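Local coordinates for uncharacterized CBS domain-containing proteins (Corynebacterium glutamicum, PDB 2P3H), which is of unknown function but is a putative membrane transport protein that may bind flavin adenine dinucleotide, represented here by its CorC_HlyC domain, at residues A[22-25]-A[26-29]; A[87-91]-A[92-96]. One frame throughout, in Å; residues are numbered along the deposited sequence.

Interaction 1 of 2, residues A[22-25]-A[26-29]; sequences LDEV and ERAI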
loop_
_atom_site.group_PDB
_atom_site.type_symbol
_atom_site.label_atom_id
_atom_site.label_comp_id
_atom_site.label_asym_id
_atom_site.label_seq_id
_atom_site.Cartn_x
_atom_site.Cartn_y
_atom_site.Cartn_z
ATOM N N LEU A 22 3.224 -8.025 -3.022
ATOM C CA LEU A 22 2.919 -6.759 -3.665
ATOM C C LEU A 22 2.140 -6.891 -4.960
ATOM O O LEU A 22 1.251 -6.084 -5.223
ATOM C CB LEU A 22 4.202 -5.946 -3.907
ATOM C CG LEU A 22 4.699 -5.328 -2.603
ATOM C CD1 LEU A 22 6.103 -4.778 -2.772
ATOM C CD2 LEU A 22 3.743 -4.231 -2.091
ATOM N N ASP A 23 2.443 -7.895 -5.781
ATOM C CA ASP A 23 1.634 -8.018 -7.013
ATOM C C ASP A 23 0.133 -8.172 -6.734
ATOM O O ASP A 23 -0.683 -7.677 -7.499
ATOM C CB ASP A 23 2.185 -9.078 -7.996
ATOM C CG ASP A 23 2.194 -10.484 -7.431
ATOM O OD1 ASP A 23 2.053 -10.694 -6.204
ATOM O OD2 ASP A 23 2.360 -11.412 -8.251
ATOM N N GLU A 24 -0.179 -8.881 -5.648
ATOM C CA GLU A 24 -1.536 -9.133 -5.169
ATOM C C GLU A 24 -2.226 -7.832 -4.744
ATOM O O GLU A 24 -3.371 -7.566 -5.128
ATOM C CB GLU A 24 -1.453 -10.111 -3.988
ATOM C CG GLU A 24 -2.682 -10.959 -3.736
ATOM C CD GLU A 24 -2.342 -12.280 -3.053
ATOM O OE1 GLU A 24 -1.632 -13.115 -3.667
ATOM O OE2 GLU A 24 -2.792 -12.486 -1.900
ATOM N N VAL A 25 -1.517 -7.028 -3.960
ATOM C CA VAL A 25 -2.001 -5.696 -3.546
ATOM C C VAL A 25 -2.266 -4.830 -4.790
ATOM O O VAL A 25 -3.289 -4.144 -4.875
ATOM C CB VAL A 25 -0.995 -4.975 -2.604
ATOM C CG1 VAL A 25 -1.508 -3.570 -2.250
ATOM C CG2 VAL A 25 -0.775 -5.800 -1.312
ATOM N N GLU A 26 -1.309 -4.796 -5.718
ATOM C CA GLU A 26 -1.491 -4.020 -6.949
ATOM C C GLU A 26 -2.746 -4.428 -7.735
ATOM O O GLU A 26 -3.496 -3.574 -8.208
ATOM C CB GLU A 26 -0.235 -4.111 -7.825
ATOM C CG GLU A 26 0.988 -3.493 -7.174
ATOM C CD GLU A 26 2.237 -3.679 -8.014
ATOM O OE1 GLU A 26 2.279 -4.617 -8.849
ATOM O OE2 GLU A 26 3.177 -2.877 -7.848
ATOM N N ARG A 27 -2.983 -5.738 -7.863
ATOM C CA ARG A 27 -4.166 -6.247 -8.554
ATOM C C ARG A 27 -5.441 -5.760 -7.842
ATOM O O ARG A 27 -6.422 -5.350 -8.494
ATOM C CB ARG A 27 -4.107 -7.794 -8.596
ATOM C CG ARG A 27 -4.697 -8.456 -9.823
ATOM C CD ARG A 27 -3.919 -9.777 -10.250
ATOM N NE ARG A 27 -3.480 -10.656 -9.131
ATOM C CZ ARG A 27 -2.215 -11.029 -8.859
ATOM N NH1 ARG A 27 -1.188 -10.625 -9.591
ATOM N NH2 ARG A 27 -1.966 -11.811 -7.834
ATOM N N ALA A 28 -5.423 -5.780 -6.510
ATOM C CA ALA A 28 -6.593 -5.386 -5.707
ATOM C C ALA A 28 -6.914 -3.911 -5.839
ATOM O O ALA A 28 -8.064 -3.535 -6.044
ATOM C CB ALA A 28 -6.381 -5.735 -4.222
ATOM N N ILE A 29 -5.892 -3.073 -5.742
ATOM C CA ILE A 29 -6.128 -1.634 -5.698
ATOM C C ILE A 29 -6.192 -1.003 -7.096
ATOM O O ILE A 29 -6.651 0.145 -7.237
ATOM C CB ILE A 29 -5.100 -0.922 -4.813
ATOM C CG1 ILE A 29 -3.723 -0.877 -5.488
ATOM C CG2 ILE A 29 -5.007 -1.637 -3.422
ATOM C CD1 ILE A 29 -2.651 -0.230 -4.607
#
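D23 and R27, one turn apart on helix 22-29, bring their charged ends together only loosely: OD2 of D23 lies 3.9 Å from NH1 of R27, a long salt bridge. The two side chains run alongside each other, and OD2 meets the guanidinium at its edge, in plane, while the carboxylate and guanidinium planes stand 77° apart. Bends at chi2 and chi3 fold the arginine back along the helix, where D23 O sits over one face of the guanidinium, 3.6 Å from NH1.

The backbone supplies the firmer bonds. L22 O accepts from E26 N at 2.9 Å with an N-H...O angle of 173°, and the corresponding i to i+4 bonds follow for R27, A28 and I29. E26 lays its extended side chain beside the same carbonyl, CG being 3.3 Å from L22 O; its OE2 leaves the segments to accept from L33 N.

Apolar contact within the helix is slight, V25 CG1 lying 4.2 Å from I29 CG2. Both residues are buried, and they pack outward against strand 13-17, on I16 and W14 respectively.

The chemistry thus implies a short amphipathic helix held by main-chain bonds, with its exposed D23-R27 pair probably contributing a modest electrostatic attraction rather than a rigid lock.

Interaction 2 of 2, residues A[87-91]-A[92-96]; sequences EVERN and VPVKL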
loop_
_atom_site.group_PDB
_atom_site.type_symbol
_atom_site.label_atom_id
_atom_site.label_comp_id
_atom_site.label_asym_id
_atom_site.label_seq_id
_atom_site.Cartn_x
_atom_site.Cartn_y
_atom_site.Cartn_z
ATOM N N GLU A 87 -2.280 -4.165 13.444
ATOM C CA GLU A 87 -1.802 -5.171 14.382
ATOM C C GLU A 87 -0.340 -5.429 14.083
ATOM O O GLU A 87 0.032 -5.543 12.917
ATOM C CB GLU A 87 -2.601 -6.441 14.167
ATOM C CG GLU A 87 -2.700 -7.418 15.317
ATOM C CD GLU A 87 -3.811 -8.417 15.035
ATOM O OE1 GLU A 87 -3.562 -9.402 14.306
ATOM O OE2 GLU A 87 -4.951 -8.195 15.507
ATOM N N VAL A 88 0.486 -5.540 15.131
ATOM C CA VAL A 88 1.908 -5.882 14.989
ATOM C C VAL A 88 2.177 -7.131 15.835
ATOM O O VAL A 88 1.636 -7.288 16.937
ATOM C CB VAL A 88 2.858 -4.698 15.405
ATOM C CG1 VAL A 88 4.341 -5.121 15.413
ATOM C CG2 VAL A 88 2.667 -3.515 14.493
ATOM N N GLU A 89 2.983 -8.044 15.319
ATOM C CA GLU A 89 3.424 -9.191 16.126
ATOM C C GLU A 89 4.877 -9.415 15.803
ATOM O O GLU A 89 5.252 -9.349 14.644
ATOM C CB GLU A 89 2.635 -10.457 15.795
ATOM C CG GLU A 89 1.152 -10.404 16.149
ATOM C CD GLU A 89 0.458 -11.747 15.948
ATOM O OE1 GLU A 89 1.146 -12.750 15.616
ATOM O OE2 GLU A 89 -0.782 -11.792 16.137
ATOM N N ARG A 90 5.694 -9.629 16.829
ATOM C CA ARG A 90 7.125 -9.881 16.619
ATOM C C ARG A 90 7.739 -8.772 15.745
ATOM O O ARG A 90 8.566 -9.029 14.865
ATOM C CB ARG A 90 7.369 -11.291 16.038
ATOM C CG ARG A 90 6.821 -12.428 16.897
ATOM C CD ARG A 90 7.656 -13.727 16.818
ATOM N NE ARG A 90 9.069 -13.464 17.110
ATOM C CZ ARG A 90 10.064 -13.523 16.221
ATOM N NH1 ARG A 90 11.274 -13.205 16.594
ATOM N NH2 ARG A 90 9.861 -13.903 14.960
ATOM N N ASN A 91 7.324 -7.534 16.019
ATOM C CA ASN A 91 7.901 -6.321 15.410
ATOM C C ASN A 91 7.628 -6.149 13.926
ATOM O O ASN A 91 8.258 -5.317 13.278
ATOM C CB ASN A 91 9.402 -6.184 15.695
ATOM C CG ASN A 91 9.677 -5.775 17.120
ATOM O OD1 ASN A 91 9.629 -4.586 17.454
ATOM N ND2 ASN A 91 9.933 -6.760 17.978
ATOM N N VAL A 92 6.680 -6.920 13.400
ATOM C CA VAL A 92 6.229 -6.728 12.013
ATOM C C VAL A 92 4.704 -6.637 11.953
ATOM O O VAL A 92 4.006 -7.289 12.739
ATOM C CB VAL A 92 6.740 -7.816 11.019
ATOM C CG1 VAL A 92 8.277 -7.972 11.077
ATOM C CG2 VAL A 92 6.088 -9.142 11.270
ATOM N N PRO A 93 4.176 -5.799 11.041
ATOM C CA PRO A 93 2.733 -5.714 10.825
ATOM C C PRO A 93 2.151 -7.056 10.377
ATOM O O PRO A 93 2.718 -7.719 9.516
ATOM C CB PRO A 93 2.607 -4.715 9.683
ATOM C CG PRO A 93 3.788 -3.831 9.839
ATOM C CD PRO A 93 4.902 -4.822 10.214
ATOM N N VAL A 94 1.035 -7.437 10.973
ATOM C CA VAL A 94 0.314 -8.637 10.553
ATOM C C VAL A 94 -1.070 -8.297 9.986
ATOM O O VAL A 94 -1.651 -9.125 9.278
ATOM C CB VAL A 94 0.230 -9.709 11.658
ATOM C CG1 VAL A 94 1.634 -10.202 12.011
ATOM C CG2 VAL A 94 -0.521 -9.188 12.886
ATOM N N LYS A 95 -1.572 -7.092 10.280
ATOM C CA LYS A 95 -2.809 -6.594 9.653
ATOM C C LYS A 95 -2.695 -5.141 9.288
ATOM O O LYS A 95 -2.252 -4.336 10.100
ATOM C CB LYS A 95 -4.016 -6.794 10.568
ATOM C CG LYS A 95 -4.304 -8.242 10.920
ATOM C CD LYS A 95 -4.959 -9.005 9.774
ATOM C CE LYS A 95 -4.844 -10.500 10.030
ATOM N NZ LYS A 95 -5.700 -11.232 9.067
ATOM N N LEU A 96 -3.134 -4.797 8.077
ATOM C CA LEU A 96 -3.000 -3.415 7.576
ATOM C C LEU A 96 -4.328 -2.971 6.995
ATOM O O LEU A 96 -5.003 -3.744 6.321
ATOM C CB LEU A 96 -1.950 -3.372 6.479
ATOM C CG LEU A 96 -0.544 -3.760 6.929
ATOM C CD1 LEU A 96 0.329 -3.907 5.726
ATOM C CD2 LEU A 96 -0.010 -2.688 7.878
#
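A beta hairpin with a two-residue turn and a classic beta bulge brings 87-91 against 92-96. The turn from E89 to V92 is type I', with R90 and N91 both in the left-handed helical region. Two bonds close it: E89 N to V92 O at 2.9 Å and V92 N to E89 O at 3.1 Å. In the second, the donor stands above the carbonyl plane, 54° out of it, rather than on a lone pair.

Below the turn, V88 and P93 form a non-hydrogen-bonded pair, and the register then slips by one because V94 and K95 both face E87. E87 O accepts from V94 N at 2.9 Å and weakly from K95 N at 3.5 Å. P93 CA adds a CH...O contact to this oxygen, and E87 N gives a weak bond to K95 O.

V94, one of the two bulge residues, carries most of the side-chain contact. Its CG2, placed between the backbone N and carbonyl carbon, lies 3.4 Å from E87 OE1 and also reaches the E87 CB and CG methylenes. CG1 lies 3.9 Å from E89 CB, so the valine bridges the aliphatic parts of both glutamates, crossing that of E89 at about a right angle. K95 runs alongside E87, its CG 3.7 Å from E87 OE1, but its NZ forms a salt bridge with D17 OD1.

The hairpin joins strands 80-89 and 92-100, its turn end at the surface. On the inner side, P93 touches S42 and L96 packs on I41 and L45 of helix 41-49, while backbone bonding between L96 and I16 continues the sheet into strand 13-17.

How the interactions relate
From the N terminus, strands 6-10 and 13-17 come first, followed by interaction 1, which closes single helical turns within 22-29. The chain then passes through helix 41-49 and strand 58-62 before strand 80-89 enters interaction 2, where the tight turn leads into strand 92-100. The two contacts are in series, neither nesting nor crossing; their centres are 19 Å apart and their nearest atoms about 7 Å, without touching. Strand 13-17 links them indirectly: it packs against helix 22-29 and neighbours strand 92-100 in the antiparallel sheet. Helix 41-49 provides a second link, touching L22 from interaction 1 and P93 and L96 from interaction 2.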